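Local coordinates for long form salivary protein D7L1 (Aedes aegypti, PDB 3DXL) that binds and sequesters host biogenic amines and leukotrienes in two separate pockets, so that the feeding mosquito can blunt the host response to its bite, at residues A[2-6]-A[7-11]; A[12-15]-A[16-19]; A[208-211]-A[212-215]; A[226-229]-A[230-234]; A[243-246]-A[247-251]. All blocks are in the same frame, centred on the assembly; numbering follows the deposited sequence.

Contact 1: A[2-6]-A[7-11]; sequences GPFDP and EEMLF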
loop_
_atom_site.group_PDB
_atom_site.type_symbol
_atom_site.label_atom_id
_atom_site.label_comp_id
_atom_site.label_asym_id
_atom_site.label_seq_id
_atom_site.Cartn_x
_atom_site.Cartn_y
_atom_site.Cartn_z
ATOM N N GLY A 2 -10.556 6.630 4.700
ATOM C CA GLY A 2 -10.796 7.098 3.344
ATOM C C GLY A 2 -10.654 8.604 3.221
ATOM O O GLY A 2 -10.384 9.289 4.215
ATOM N N PRO A 3 -10.819 9.136 1.996
ATOM C CA PRO A 3 -11.072 8.352 0.789
ATOM C C PRO A 3 -9.786 7.673 0.295
ATOM O O PRO A 3 -8.681 8.019 0.737
ATOM C CB PRO A 3 -11.514 9.409 -0.217
ATOM C CG PRO A 3 -10.747 10.640 0.210
ATOM C CD PRO A 3 -10.725 10.581 1.705
ATOM N N PHE A 4 -9.943 6.721 -0.612
ATOM C CA PHE A 4 -8.824 5.982 -1.182
ATOM C C PHE A 4 -8.798 6.157 -2.685
ATOM O O PHE A 4 -9.833 6.017 -3.354
ATOM C CB PHE A 4 -8.954 4.500 -0.846
ATOM C CG PHE A 4 -8.905 4.200 0.617
ATOM C CD1 PHE A 4 -7.706 4.283 1.326
ATOM C CD2 PHE A 4 -10.057 3.827 1.299
ATOM C CE1 PHE A 4 -7.666 3.994 2.686
ATOM C CE2 PHE A 4 -10.018 3.537 2.653
ATOM C CZ PHE A 4 -8.826 3.621 3.350
ATOM N N ASP A 5 -7.613 6.448 -3.225
ATOM C CA ASP A 5 -7.471 6.562 -4.660
ATOM C C ASP A 5 -7.236 5.175 -5.278
ATOM O O ASP A 5 -7.173 4.176 -4.547
ATOM C CB ASP A 5 -6.403 7.618 -5.041
ATOM C CG ASP A 5 -4.964 7.183 -4.744
ATOM O OD1 ASP A 5 -4.680 5.970 -4.708
ATOM O OD2 ASP A 5 -4.111 8.089 -4.587
ATOM N N PRO A 6 -7.173 5.084 -6.613
ATOM C CA PRO A 6 -7.013 3.754 -7.213
ATOM C C PRO A 6 -5.780 2.971 -6.767
ATOM O O PRO A 6 -5.857 1.746 -6.607
ATOM C CB PRO A 6 -6.969 4.051 -8.710
ATOM C CG PRO A 6 -7.829 5.275 -8.833
ATOM C CD PRO A 6 -7.418 6.109 -7.646
ATOM N N GLU A 7 -4.659 3.670 -6.579
ATOM C CA GLU A 7 -3.419 3.050 -6.122
ATOM C C GLU A 7 -3.574 2.527 -4.702
ATOM O O GLU A 7 -3.075 1.448 -4.359
ATOM C CB GLU A 7 -2.274 4.062 -6.198
ATOM C CG GLU A 7 -0.915 3.517 -5.750
ATOM C CD GLU A 7 -0.719 3.499 -4.233
ATOM O OE1 GLU A 7 -1.360 4.295 -3.516
ATOM O OE2 GLU A 7 0.136 2.720 -3.757
ATOM N N GLU A 8 -4.272 3.293 -3.873
ATOM C CA GLU A 8 -4.462 2.905 -2.483
ATOM C C GLU A 8 -5.317 1.650 -2.365
ATOM O O GLU A 8 -5.042 0.790 -1.532
ATOM C CB GLU A 8 -5.029 4.057 -1.659
ATOM C CG GLU A 8 -4.006 5.172 -1.449
ATOM C CD GLU A 8 -4.581 6.419 -0.823
ATOM O OE1 GLU A 8 -5.619 6.915 -1.310
ATOM O OE2 GLU A 8 -3.974 6.947 0.132
ATOM N N MET A 9 -6.348 1.542 -3.205
ATOM C CA MET A 9 -7.163 0.329 -3.224
ATOM C C MET A 9 -6.405 -0.845 -3.829
ATOM O O MET A 9 -6.494 -1.960 -3.326
ATOM C CB MET A 9 -8.504 0.554 -3.926
ATOM C CG MET A 9 -9.397 1.547 -3.200
ATOM S SD MET A 9 -9.654 1.180 -1.436
ATOM C CE MET A 9 -10.199 -0.514 -1.482
ATOM N N LEU A 10 -5.617 -0.583 -4.871
ATOM C CA LEU A 10 -4.808 -1.643 -5.457
ATOM C C LEU A 10 -3.829 -2.179 -4.408
ATOM O O LEU A 10 -3.625 -3.393 -4.288
ATOM C CB LEU A 10 -4.053 -1.153 -6.696
ATOM C CG LEU A 10 -3.241 -2.211 -7.448
ATOM C CD1 LEU A 10 -4.126 -3.313 -8.073
ATOM C CD2 LEU A 10 -2.398 -1.529 -8.500
ATOM N N PHE A 11 -3.220 -1.273 -3.639
ATOM C CA PHE A 11 -2.324 -1.695 -2.577
ATOM C C PHE A 11 -3.052 -2.597 -1.575
ATOM O O PHE A 11 -2.538 -3.648 -1.199
ATOM C CB PHE A 11 -1.707 -0.501 -1.857
ATOM C CG PHE A 11 -0.774 -0.911 -0.772
ATOM C CD1 PHE A 11 0.520 -1.326 -1.075
ATOM C CD2 PHE A 11 -1.198 -0.948 0.547
ATOM C CE1 PHE A 11 1.384 -1.758 -0.070
ATOM C CE2 PHE A 11 -0.345 -1.370 1.560
ATOM C CZ PHE A 11 0.952 -1.774 1.247
HETATM O O HOH W 1 -6.590 9.417 -1.381
HETATM O O HOH W 2 -1.647 6.999 -4.206
#
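Glu8 OE1 is gripped from two sources: the backbone N of Asp5 donates to it over 2.8 Å, nearly straight at 169° and on its anti lone pair, and water 1 donates to it while also bonding Pro3 O. The return bond runs from Glu8 N to Asp5 OD1, 2.8 Å, met almost along the carboxylate C-O bond. Together these reciprocal bonds make a capping box, with Asp5 as N-cap of helix 6-20. Asp5 reaches the amide because its CG sits between backbone N and carbonyl carbon (chi1 71°). The two carboxylates stand close, Asp5 OD1 to Glu8 OE1 3.6 Å, a like-charge approach that the N-H donors would be expected to offset. Water 2 donates to both Asp5 OD2 and Glu7 OE1; the other oxygen, Glu7 OE2, is held by Tyr274 and Arg198. On the apolar side Met9 SD lies 3.4 Å from Phe4 CB and 4.5 Å from the Phe4 ring centroid, an oblique Met-aromatic contact, while Glu8 CB meets the ring edge at CD1. Pro3 and Phe4 touch helix 71-79, Pro6 packs on helix 132-142, and Met9 reaches Thr58 of helix 45-58.

Contact 2: A[12-15]-A[16-19]; sequences IFTR and CMED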
loop_
_atom_site.group_PDB
_atom_site.type_symbol
_atom_site.label_atom_id
_atom_site.label_comp_id
_atom_site.label_asym_id
_atom_site.label_seq_id
_atom_site.Cartn_x
_atom_site.Cartn_y
_atom_site.Cartn_z
ATOM N N ILE A 12 -4.228 -2.167 -1.128
ATOM C CA ILE A 12 -5.016 -2.956 -0.180
ATOM C C ILE A 12 -5.351 -4.343 -0.724
ATOM O O ILE A 12 -5.100 -5.354 -0.068
ATOM C CB ILE A 12 -6.308 -2.207 0.248
ATOM C CG1 ILE A 12 -5.948 -1.026 1.154
ATOM C CG2 ILE A 12 -7.287 -3.167 0.944
ATOM C CD1 ILE A 12 -7.089 -0.054 1.415
ATOM N N PHE A 13 -5.908 -4.396 -1.931
ATOM C CA PHE A 13 -6.332 -5.683 -2.456
ATOM C C PHE A 13 -5.138 -6.626 -2.616
ATOM O O PHE A 13 -5.184 -7.790 -2.215
ATOM C CB PHE A 13 -7.072 -5.547 -3.796
ATOM C CG PHE A 13 -8.315 -4.667 -3.750
ATOM C CD1 PHE A 13 -9.167 -4.667 -2.655
ATOM C CD2 PHE A 13 -8.609 -3.832 -4.824
ATOM C CE1 PHE A 13 -10.306 -3.855 -2.641
ATOM C CE2 PHE A 13 -9.742 -3.018 -4.814
ATOM C CZ PHE A 13 -10.575 -3.032 -3.723
ATOM N N THR A 14 -4.063 -6.121 -3.219
ATOM C CA THR A 14 -2.904 -6.974 -3.469
ATOM C C THR A 14 -2.187 -7.399 -2.191
ATOM O O THR A 14 -1.757 -8.551 -2.098
ATOM C CB THR A 14 -1.920 -6.358 -4.491
ATOM O OG1 THR A 14 -1.469 -5.083 -4.025
ATOM C CG2 THR A 14 -2.594 -6.220 -5.853
ATOM N N ARG A 15 -2.070 -6.497 -1.212
ATOM C CA ARG A 15 -1.485 -6.858 0.079
ATOM C C ARG A 15 -2.314 -7.948 0.763
ATOM O O ARG A 15 -1.777 -8.933 1.267
ATOM C CB ARG A 15 -1.330 -5.638 0.994
ATOM C CG ARG A 15 -0.933 -5.949 2.439
ATOM C CD ARG A 15 0.408 -6.694 2.578
ATOM N NE ARG A 15 1.535 -5.962 1.998
ATOM C CZ ARG A 15 2.210 -5.008 2.629
ATOM N NH1 ARG A 15 1.910 -4.665 3.878
ATOM N NH2 ARG A 15 3.208 -4.397 2.002
ATOM N N CYS A 16 -3.630 -7.779 0.766
ATOM C CA CYS A 16 -4.491 -8.751 1.414
ATOM C C CYS A 16 -4.451 -10.104 0.703
ATOM O O CYS A 16 -4.484 -11.148 1.360
ATOM C CB CYS A 16 -5.904 -8.195 1.508
ATOM S SG CYS A 16 -6.035 -6.861 2.721
ATOM N N MET A 17 -4.325 -10.102 -0.628
ATOM C CA MET A 17 -4.164 -11.360 -1.346
ATOM C C MET A 17 -2.811 -11.993 -1.043
ATOM O O MET A 17 -2.730 -13.197 -0.801
ATOM C CB MET A 17 -4.360 -11.181 -2.847
ATOM C CG MET A 17 -5.813 -10.963 -3.207
ATOM S SD MET A 17 -6.136 -11.071 -4.963
ATOM C CE MET A 17 -5.472 -9.488 -5.484
ATOM N N GLU A 18 -1.746 -11.180 -1.025
ATOM C CA GLU A 18 -0.410 -11.699 -0.717
ATOM C C GLU A 18 -0.395 -12.407 0.638
ATOM O O GLU A 18 0.199 -13.477 0.786
ATOM C CB GLU A 18 0.626 -10.575 -0.772
ATOM C CG GLU A 18 2.065 -11.089 -0.677
ATOM C CD GLU A 18 3.100 -10.006 -0.882
ATOM O OE1 GLU A 18 2.929 -9.157 -1.773
ATOM O OE2 GLU A 18 4.116 -10.023 -0.165
ATOM N N ASP A 19 -1.083 -11.815 1.612
ATOM C CA ASP A 19 -1.079 -12.352 2.964
ATOM C C ASP A 19 -2.017 -13.542 3.191
ATOM O O ASP A 19 -1.881 -14.249 4.194
ATOM C CB ASP A 19 -1.402 -11.246 3.965
ATOM C CG ASP A 19 -0.248 -10.285 4.168
ATOM O OD1 ASP A 19 0.894 -10.598 3.759
ATOM O OD2 ASP A 19 -0.495 -9.218 4.751
HETATM O O HOH W 3 1.904 -6.659 -0.766
#
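Cys16 N to Ile12 O, Met17 N to Phe13 O, Glu18 N to Thr14 O and Asp19 N to Arg15 O are successive i to i+4 bonds of 2.8 to 3.0 Å, the pattern of a regular alpha helix. Among the side chains, Cys16 SG rests 3.3 Å from Ile12 O and 4.3 Å from Ile12 CG2, before it leaves the helix in the disulfide to Cys53. Arg15 is bent at chi2 and chi3 (60° and 59°), and the bends carry CD forward along the helix, to 3.5 Å from Asp19 OD2. The guanidinium turns away from that carboxylate: Arg15 NE is 4.7 Å from Asp19 OD2, and the planes are 43° apart. Water 3 lies in the guanidinium plane, accepting from Arg15 NE at 2.9 Å and donating to Glu18 OE1, so the Arg15-Glu18 link is indirect. The charged ends find direct partners on helix 208-217, Arg15 with Glu210, and Glu18 and Asp19 with Arg213. Helix 45-58 packs against Ile12 and Phe13, and Phe13 also meets Trp37, a leukotriene E4-binding residue.

Contact 3: A[208-211]-A[212-215]; sequences VEEV and KRDF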
loop_
_atom_site.group_PDB
_atom_site.type_symbol
_atom_site.label_atom_id
_atom_site.label_comp_id
_atom_site.label_asym_id
_atom_site.label_seq_id
_atom_site.Cartn_x
_atom_site.Cartn_y
_atom_site.Cartn_z
ATOM N N VAL A 208 6.431 0.432 12.175
ATOM C CA VAL A 208 7.563 -0.468 12.375
ATOM C C VAL A 208 7.324 -1.823 11.707
ATOM O O VAL A 208 8.246 -2.424 11.157
ATOM C CB VAL A 208 7.883 -0.670 13.887
ATOM C CG1 VAL A 208 8.977 -1.712 14.087
ATOM C CG2 VAL A 208 8.293 0.635 14.539
ATOM N N GLU A 209 6.080 -2.303 11.760
ATOM C CA GLU A 209 5.765 -3.605 11.189
ATOM C C GLU A 209 5.972 -3.652 9.674
ATOM O O GLU A 209 6.380 -4.679 9.145
ATOM C CB GLU A 209 4.356 -4.062 11.580
ATOM C CG GLU A 209 4.188 -4.376 13.077
ATOM C CD GLU A 209 5.229 -5.356 13.614
ATOM O OE1 GLU A 209 5.564 -6.337 12.914
ATOM O OE2 GLU A 209 5.701 -5.149 14.756
ATOM N N GLU A 210 5.705 -2.546 8.984
ATOM C CA GLU A 210 5.954 -2.516 7.542
ATOM C C GLU A 210 7.454 -2.604 7.218
ATOM O O GLU A 210 7.848 -3.309 6.291
ATOM C CB GLU A 210 5.332 -1.277 6.911
ATOM C CG GLU A 210 5.345 -1.263 5.369
ATOM C CD GLU A 210 4.402 -2.267 4.692
ATOM O OE1 GLU A 210 3.458 -2.784 5.333
ATOM O OE2 GLU A 210 4.609 -2.519 3.488
ATOM N N VAL A 211 8.284 -1.909 8.004
ATOM C CA VAL A 211 9.740 -1.963 7.803
ATOM C C VAL A 211 10.231 -3.382 8.079
ATOM O O VAL A 211 11.025 -3.948 7.328
ATOM C CB VAL A 211 10.501 -0.959 8.684
ATOM C CG1 VAL A 211 11.943 -0.877 8.236
ATOM C CG2 VAL A 211 9.867 0.411 8.606
ATOM N N LYS A 212 9.713 -3.972 9.154
ATOM C CA LYS A 212 10.073 -5.340 9.512
ATOM C C LYS A 212 9.708 -6.333 8.421
ATOM O O LYS A 212 10.461 -7.257 8.139
ATOM C CB LYS A 212 9.415 -5.758 10.828
ATOM C CG LYS A 212 10.033 -5.091 12.048
ATOM C CD LYS A 212 9.198 -5.325 13.307
ATOM C CE LYS A 212 9.128 -6.797 13.661
ATOM N NZ LYS A 212 8.346 -7.023 14.916
ATOM N N ARG A 213 8.529 -6.141 7.817
ATOM C CA ARG A 213 8.052 -6.990 6.744
ATOM C C ARG A 213 9.102 -7.065 5.635
ATOM O O ARG A 213 9.410 -8.133 5.129
ATOM C CB ARG A 213 6.729 -6.435 6.200
ATOM C CG ARG A 213 6.036 -7.314 5.180
ATOM C CD ARG A 213 4.757 -6.657 4.666
ATOM N NE ARG A 213 3.819 -7.668 4.160
ATOM C CZ ARG A 213 3.851 -8.184 2.936
ATOM N NH1 ARG A 213 4.756 -7.772 2.055
ATOM N NH2 ARG A 213 2.969 -9.105 2.575
ATOM N N ASP A 214 9.634 -5.906 5.260
ATOM C CA ASP A 214 10.621 -5.844 4.185
ATOM C C ASP A 214 11.983 -6.444 4.558
ATOM O O ASP A 214 12.645 -7.035 3.713
ATOM C CB ASP A 214 10.770 -4.416 3.680
ATOM C CG ASP A 214 9.608 -3.990 2.794
ATOM O OD1 ASP A 214 8.790 -4.857 2.389
ATOM O OD2 ASP A 214 9.522 -2.778 2.500
ATOM N N PHE A 215 12.375 -6.326 5.828
ATOM C CA PHE A 215 13.569 -7.036 6.308
ATOM C C PHE A 215 13.399 -8.549 6.220
ATOM O O PHE A 215 14.293 -9.263 5.749
ATOM C CB PHE A 215 13.915 -6.651 7.749
ATOM C CG PHE A 215 14.874 -5.491 7.866
ATOM C CD1 PHE A 215 14.601 -4.279 7.243
ATOM C CD2 PHE A 215 16.021 -5.601 8.645
ATOM C CE1 PHE A 215 15.474 -3.205 7.364
ATOM C CE2 PHE A 215 16.904 -4.526 8.769
ATOM C CZ PHE A 215 16.619 -3.329 8.135
HETATM O O HOH W 4 6.492 -8.923 13.723
#
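Glu209 and Lys212 form the salt bridge of this turn, their side chains running side by side and pointing the same way. Lys212 NZ donates to Glu209 OE2 over 3.2 Å on the syn side, 16° out of the carboxylate plane, and to Glu209 OE1 weakly at 3.5 Å. Water 4 closes the group by accepting from Lys212 NZ and donating to Glu209 OE1, each over 2.9 Å. The bend at chi3 of Lys212 (63°) turns the ammonium back to the carboxylate; its strongest partner is Glu226 of helix 223-234. Glu210 and Arg213 also run alongside one another with carboxylate and guanidinium planes only 4° apart, yet Glu210 OE1 and Arg213 NE are 5.0 Å distant. Their main partners lie outside: Glu210 bonds Arg267 and Arg15, Arg213 bonds Asp19 and Glu18. Apolar contact comes from Lys212 again: CD lies 3.7 Å from Val208 CG1, the two side chains crossing at a slant. Further along, Val211 CG1 approaches Phe215 CE1 at 4.3 Å. Backbone bonds of helix 208-217 carry the rest, Lys212 N to Val208 O and Arg213 N to Glu209 O among them, whereas Asp214 N to Glu210 O is weak at 3.3 Å. Glu209-Lys212 thus closes within the turn, though Lys212 also reaches Glu226, while Glu210 and Arg213 spend their charges on other helices; salt bridges to Arg267 and Arg15 would be expected to keep buried Glu210 ionised.

Contact 4: A[226-229]-A[230-234]; sequences EEVL and NDCKS. Unlike the reference sequence in segment 226-229: Glu227 (reference Lys).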
loop_
_atom_site.group_PDB
_atom_site.type_symbol
_atom_site.label_atom_id
_atom_site.label_comp_id
_atom_site.label_asym_id
_atom_site.label_seq_id
_atom_site.Cartn_x
_atom_site.Cartn_y
_atom_site.Cartn_z
ATOM N N GLU A 226 14.536 -3.146 15.155
ATOM C CA GLU A 226 13.592 -2.610 16.120
ATOM C C GLU A 226 14.285 -1.701 17.128
ATOM O O GLU A 226 13.777 -0.634 17.460
ATOM C CB GLU A 226 12.850 -3.730 16.845
ATOM C CG GLU A 226 11.672 -4.307 16.066
ATOM C CD GLU A 226 10.591 -4.908 16.973
ATOM O OE1 GLU A 226 10.932 -5.519 18.004
ATOM O OE2 GLU A 226 9.393 -4.768 16.651
ATOM N N GLU A 227 15.462 -2.119 17.596
ATOM C CA GLU A 227 16.246 -1.307 18.522
ATOM C C GLU A 227 16.663 0.019 17.886
ATOM O O GLU A 227 16.527 1.081 18.487
ATOM C CB GLU A 227 17.471 -2.089 18.999
ATOM C CG GLU A 227 17.118 -3.260 19.902
ATOM C CD GLU A 227 18.266 -4.226 20.136
ATOM O OE1 GLU A 227 19.276 -4.184 19.396
ATOM O OE2 GLU A 227 18.139 -5.047 21.065
ATOM N N VAL A 228 17.141 -0.043 16.646
ATOM C CA VAL A 228 17.477 1.175 15.915
ATOM C C VAL A 228 16.259 2.090 15.764
ATOM O O VAL A 228 16.336 3.285 15.995
ATOM C CB VAL A 228 18.083 0.856 14.530
ATOM C CG1 VAL A 228 18.053 2.085 13.621
ATOM C CG2 VAL A 228 19.515 0.327 14.674
ATOM N N LEU A 229 15.119 1.520 15.393
ATOM C CA LEU A 229 13.935 2.346 15.206
ATOM C C LEU A 229 13.429 2.955 16.503
ATOM O O LEU A 229 12.934 4.079 16.501
ATOM C CB LEU A 229 12.825 1.580 14.489
ATOM C CG LEU A 229 13.017 1.439 12.977
ATOM C CD1 LEU A 229 11.927 0.529 12.424
ATOM C CD2 LEU A 229 13.006 2.796 12.269
ATOM N N ASN A 230 13.571 2.216 17.603
ATOM C CA ASN A 230 13.221 2.743 18.922
ATOM C C ASN A 230 14.067 3.973 19.249
ATOM O O ASN A 230 13.543 4.986 19.726
ATOM C CB ASN A 230 13.340 1.667 20.011
ATOM C CG ASN A 230 12.189 0.656 19.978
ATOM O OD1 ASN A 230 11.128 0.921 19.409
ATOM N ND2 ASN A 230 12.404 -0.505 20.583
ATOM N N ASP A 231 15.370 3.889 18.968
ATOM C CA ASP A 231 16.272 5.025 19.152
ATOM C C ASP A 231 15.916 6.186 18.221
ATOM O O ASP A 231 15.875 7.334 18.655
ATOM C CB ASP A 231 17.732 4.605 18.963
ATOM C CG ASP A 231 18.353 4.038 20.233
ATOM O OD1 ASP A 231 17.608 3.624 21.148
ATOM O OD2 ASP A 231 19.599 4.012 20.317
ATOM N N CYS A 232 15.637 5.883 16.953
ATOM C CA CYS A 232 15.220 6.910 15.985
ATOM C C CYS A 232 13.929 7.595 16.439
ATOM O O CYS A 232 13.794 8.816 16.327
ATOM C CB CYS A 232 14.997 6.316 14.585
ATOM S SG CYS A 232 16.433 5.547 13.778
ATOM N N LYS A 233 12.991 6.795 16.955
ATOM C CA LYS A 233 11.711 7.308 17.444
ATOM C C LYS A 233 11.894 8.195 18.668
ATOM O O LYS A 233 11.178 9.178 18.826
ATOM C CB LYS A 233 10.726 6.168 17.737
ATOM C CG LYS A 233 9.349 6.654 18.185
ATOM C CD LYS A 233 8.219 5.747 17.714
ATOM C CE LYS A 233 6.887 6.492 17.734
ATOM N NZ LYS A 233 6.664 7.274 18.986
ATOM N N SER A 234 12.862 7.851 19.516
ATOM C CA SER A 234 13.160 8.647 20.712
ATOM C C SER A 234 13.671 10.049 20.359
ATOM O O SER A 234 13.628 10.957 21.196
ATOM C CB SER A 234 14.143 7.915 21.635
ATOM O OG SER A 234 15.475 8.004 21.157
HETATM O O HOH W 5 10.975 -0.153 16.762
HETATM O O HOH W 6 16.606 1.274 21.198
#
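Val228 CG1 and Cys232 SG meet one turn apart on helix 223-234, 3.8 Å from each other. That valine branch is anti to the backbone N of Val228 (chi1 163°), which makes CG1 the branch nearer the next turn, while the sulfur leans back over the preceding turn, 3.2 Å from Val228 O. Asn230 folds back in the same sense: its CG comes 3.2 Å from Glu226 O, the carbonyl that also accepts from Asn230 N. Water 5 donates to both Glu226 O and Asn230 OD1, tying the amide to this carbonyl from outside the main-chain bond. In one conformer of Asp231 the pattern repeats one residue on, with water 6 donating to Glu227 O and to Asp231 OD1. Side-chain oxygen, water and carbonyl therefore make a small bridge along the exposed surface. Farther along, Ser234 OG donates to Asp231 O at 2.6 Å. Opposite in chemistry, Leu229 packs on Tyr247 and Leu251, and Cys232 is joined to Cys250 by a disulfide. An amphipathic helix, hydrated on one part and pinned to its neighbour through cystine, suits the disulfide-braced, all-helical fold of the PBP/GOBP family.

Contact 5: A[243-246]-A[247-251]; sequences KSWH and YYKCL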
loop_
_atom_site.group_PDB
_atom_site.type_symbol
_atom_site.label_atom_id
_atom_site.label_comp_id
_atom_site.label_asym_id
_atom_site.label_seq_id
_atom_site.Cartn_x
_atom_site.Cartn_y
_atom_site.Cartn_z
ATOM N N LYS A 243 9.127 13.926 9.302
ATOM C CA LYS A 243 9.236 12.620 9.935
ATOM C C LYS A 243 9.710 11.531 8.969
ATOM O O LYS A 243 10.578 10.741 9.344
ATOM C CB LYS A 243 7.950 12.251 10.684
ATOM C CG LYS A 243 7.732 13.123 11.928
ATOM C CD LYS A 243 6.362 12.941 12.558
ATOM C CE LYS A 243 6.321 11.724 13.444
ATOM N NZ LYS A 243 4.942 11.414 13.892
ATOM N N SER A 244 9.177 11.504 7.742
ATOM C CA SER A 244 9.628 10.527 6.734
ATOM C C SER A 244 11.133 10.626 6.510
ATOM O O SER A 244 11.859 9.630 6.577
ATOM C CB SER A 244 8.914 10.732 5.398
ATOM O OG SER A 244 7.567 10.295 5.464
ATOM N N TRP A 245 11.593 11.847 6.256
ATOM C CA TRP A 245 13.012 12.093 6.026
ATOM C C TRP A 245 13.851 11.713 7.249
ATOM O O TRP A 245 14.911 11.095 7.113
ATOM C CB TRP A 245 13.210 13.557 5.647
ATOM C CG TRP A 245 14.650 13.965 5.492
ATOM C CD1 TRP A 245 15.435 13.810 4.381
ATOM C CD2 TRP A 245 15.468 14.609 6.480
ATOM N NE1 TRP A 245 16.697 14.324 4.621
ATOM C CE2 TRP A 245 16.747 14.806 5.901
ATOM C CE3 TRP A 245 15.255 15.028 7.800
ATOM C CZ2 TRP A 245 17.800 15.427 6.591
ATOM C CZ3 TRP A 245 16.308 15.632 8.490
ATOM C CH2 TRP A 245 17.562 15.827 7.880
ATOM N N HIS A 246 13.374 12.068 8.438
ATOM C CA HIS A 246 14.068 11.699 9.662
ATOM C C HIS A 246 14.336 10.201 9.756
ATOM O O HIS A 246 15.454 9.780 10.062
ATOM C CB HIS A 246 13.292 12.154 10.895
ATOM C CG HIS A 246 13.827 11.597 12.175
ATOM N ND1 HIS A 246 14.951 12.101 12.796
ATOM C CD2 HIS A 246 13.391 10.576 12.952
ATOM C CE1 HIS A 246 15.181 11.416 13.902
ATOM N NE2 HIS A 246 14.253 10.482 14.018
ATOM N N TYR A 247 13.301 9.391 9.520
ATOM C CA TYR A 247 13.476 7.958 9.643
ATOM C C TYR A 247 14.352 7.391 8.539
ATOM O O TYR A 247 15.174 6.504 8.795
ATOM C CB TYR A 247 12.121 7.249 9.726
ATOM C CG TYR A 247 11.511 7.363 11.104
ATOM C CD1 TYR A 247 12.009 6.616 12.165
ATOM C CD2 TYR A 247 10.457 8.235 11.351
ATOM C CE1 TYR A 247 11.467 6.722 13.432
ATOM C CE2 TYR A 247 9.899 8.343 12.628
ATOM C CZ TYR A 247 10.415 7.587 13.651
ATOM O OH TYR A 247 9.877 7.680 14.909
ATOM N N TYR A 248 14.182 7.909 7.325
ATOM C CA TYR A 248 15.049 7.498 6.222
ATOM C C TYR A 248 16.531 7.758 6.544
ATOM O O TYR A 248 17.360 6.847 6.467
ATOM C CB TYR A 248 14.630 8.207 4.933
ATOM C CG TYR A 248 15.529 7.917 3.758
ATOM C CD1 TYR A 248 15.490 6.683 3.115
ATOM C CD2 TYR A 248 16.452 8.870 3.305
ATOM C CE1 TYR A 248 16.335 6.405 2.030
ATOM C CE2 TYR A 248 17.294 8.604 2.225
ATOM C CZ TYR A 248 17.229 7.374 1.598
ATOM O OH TYR A 248 18.051 7.091 0.531
ATOM N N LYS A 249 16.831 8.993 6.933
ATOM C CA LYS A 249 18.196 9.385 7.282
ATOM C C LYS A 249 18.730 8.527 8.428
ATOM O O LYS A 249 19.854 8.022 8.372
ATOM C CB LYS A 249 18.201 10.852 7.677
ATOM C CG LYS A 249 19.538 11.357 8.208
ATOM C CD LYS A 249 19.496 12.849 8.440
ATOM C CE LYS A 249 20.753 13.365 9.150
ATOM N NZ LYS A 249 21.996 13.307 8.312
ATOM N N CYS A 250 17.916 8.359 9.468
ATOM C CA CYS A 250 18.311 7.588 10.630
ATOM C C CYS A 250 18.681 6.159 10.244
ATOM O O CYS A 250 19.734 5.660 10.627
ATOM C CB CYS A 250 17.201 7.602 11.677
ATOM S SG CYS A 250 17.704 7.089 13.327
ATOM N N LEU A 251 17.826 5.508 9.457
ATOM C CA LEU A 251 18.082 4.143 9.026
ATOM C C LEU A 251 19.346 4.040 8.170
ATOM O O LEU A 251 20.169 3.145 8.380
ATOM C CB LEU A 251 16.874 3.571 8.282
ATOM C CG LEU A 251 15.709 3.175 9.199
ATOM C CD1 LEU A 251 14.410 3.111 8.416
ATOM C CD2 LEU A 251 16.003 1.852 9.870
#
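Lys249 N donates to Trp245 O over 2.9 Å at 173°, and Cys250 N to His246 O over 2.9 Å; with Tyr247 N to Lys243 O and Tyr248 N to Ser244 O these continue the i to i+4 ladder. Polar side-chain ends are tied outside the turn: His246 NE2 to Cys232 O, Tyr247 OH to Glu236, Trp245 NE1 to Leu181 O, and Ser244 OG to Asp191. His246 puts its edge to the face of Tyr247 in a T-shaped stack, centroids 5.1 Å apart and planes at 78°. The touching atom is His246 CD2, 4.0 Å above the tyrosine plane and over its centre. Tyr247 CG is anti to its carbonyl carbon (chi1 -78°), turning the ring back along the helix until CD2 is 3.2 Å from Lys243 O. Lys249 runs alongside Trp245, with CD 3.6 Å from both CZ2 and CH2, while its ammonium goes on to Glu253. Tyr248's side chain is about 7 Å from that of noradrenaline-binding His189, placing this helix beside the amine pocket. The NE2 bond would limit imidazole rotation, consistent with its carbon edge staying on Tyr247; with the Cys232-Cys250 disulfide it ties helix 243-253 to helix 223-234, while the stack orders rings within one helix.

In the fold
Contact 1 covers the lead-in and first turns of helix 6-20 and contact 2 its continuation, meeting where Phe4 CE1 lies 4.3 Å from Ile12 CD1; contacts 3, 4 and 5 sit on three consecutive helices of the second PBP/GOBP half. Contact 2 is the most buried, whereas contact 4, with its centre about 23 Å from that of the chain, has the most exposed residues. Contacts 2 and 3, in different halves, meet through salt bridges: Arg15 NH2 to Glu210 OE2 and Asp19 OD1 to Arg213 NH2, both 2.8 Å. Within the second half, the linkage shifts from the Lys212-Glu226 salt bridge, joining contacts 3 and 4, to a covalent bond between contacts 4 and 5. Capping chemistry marks contact 1, aromatic stacking contact 5.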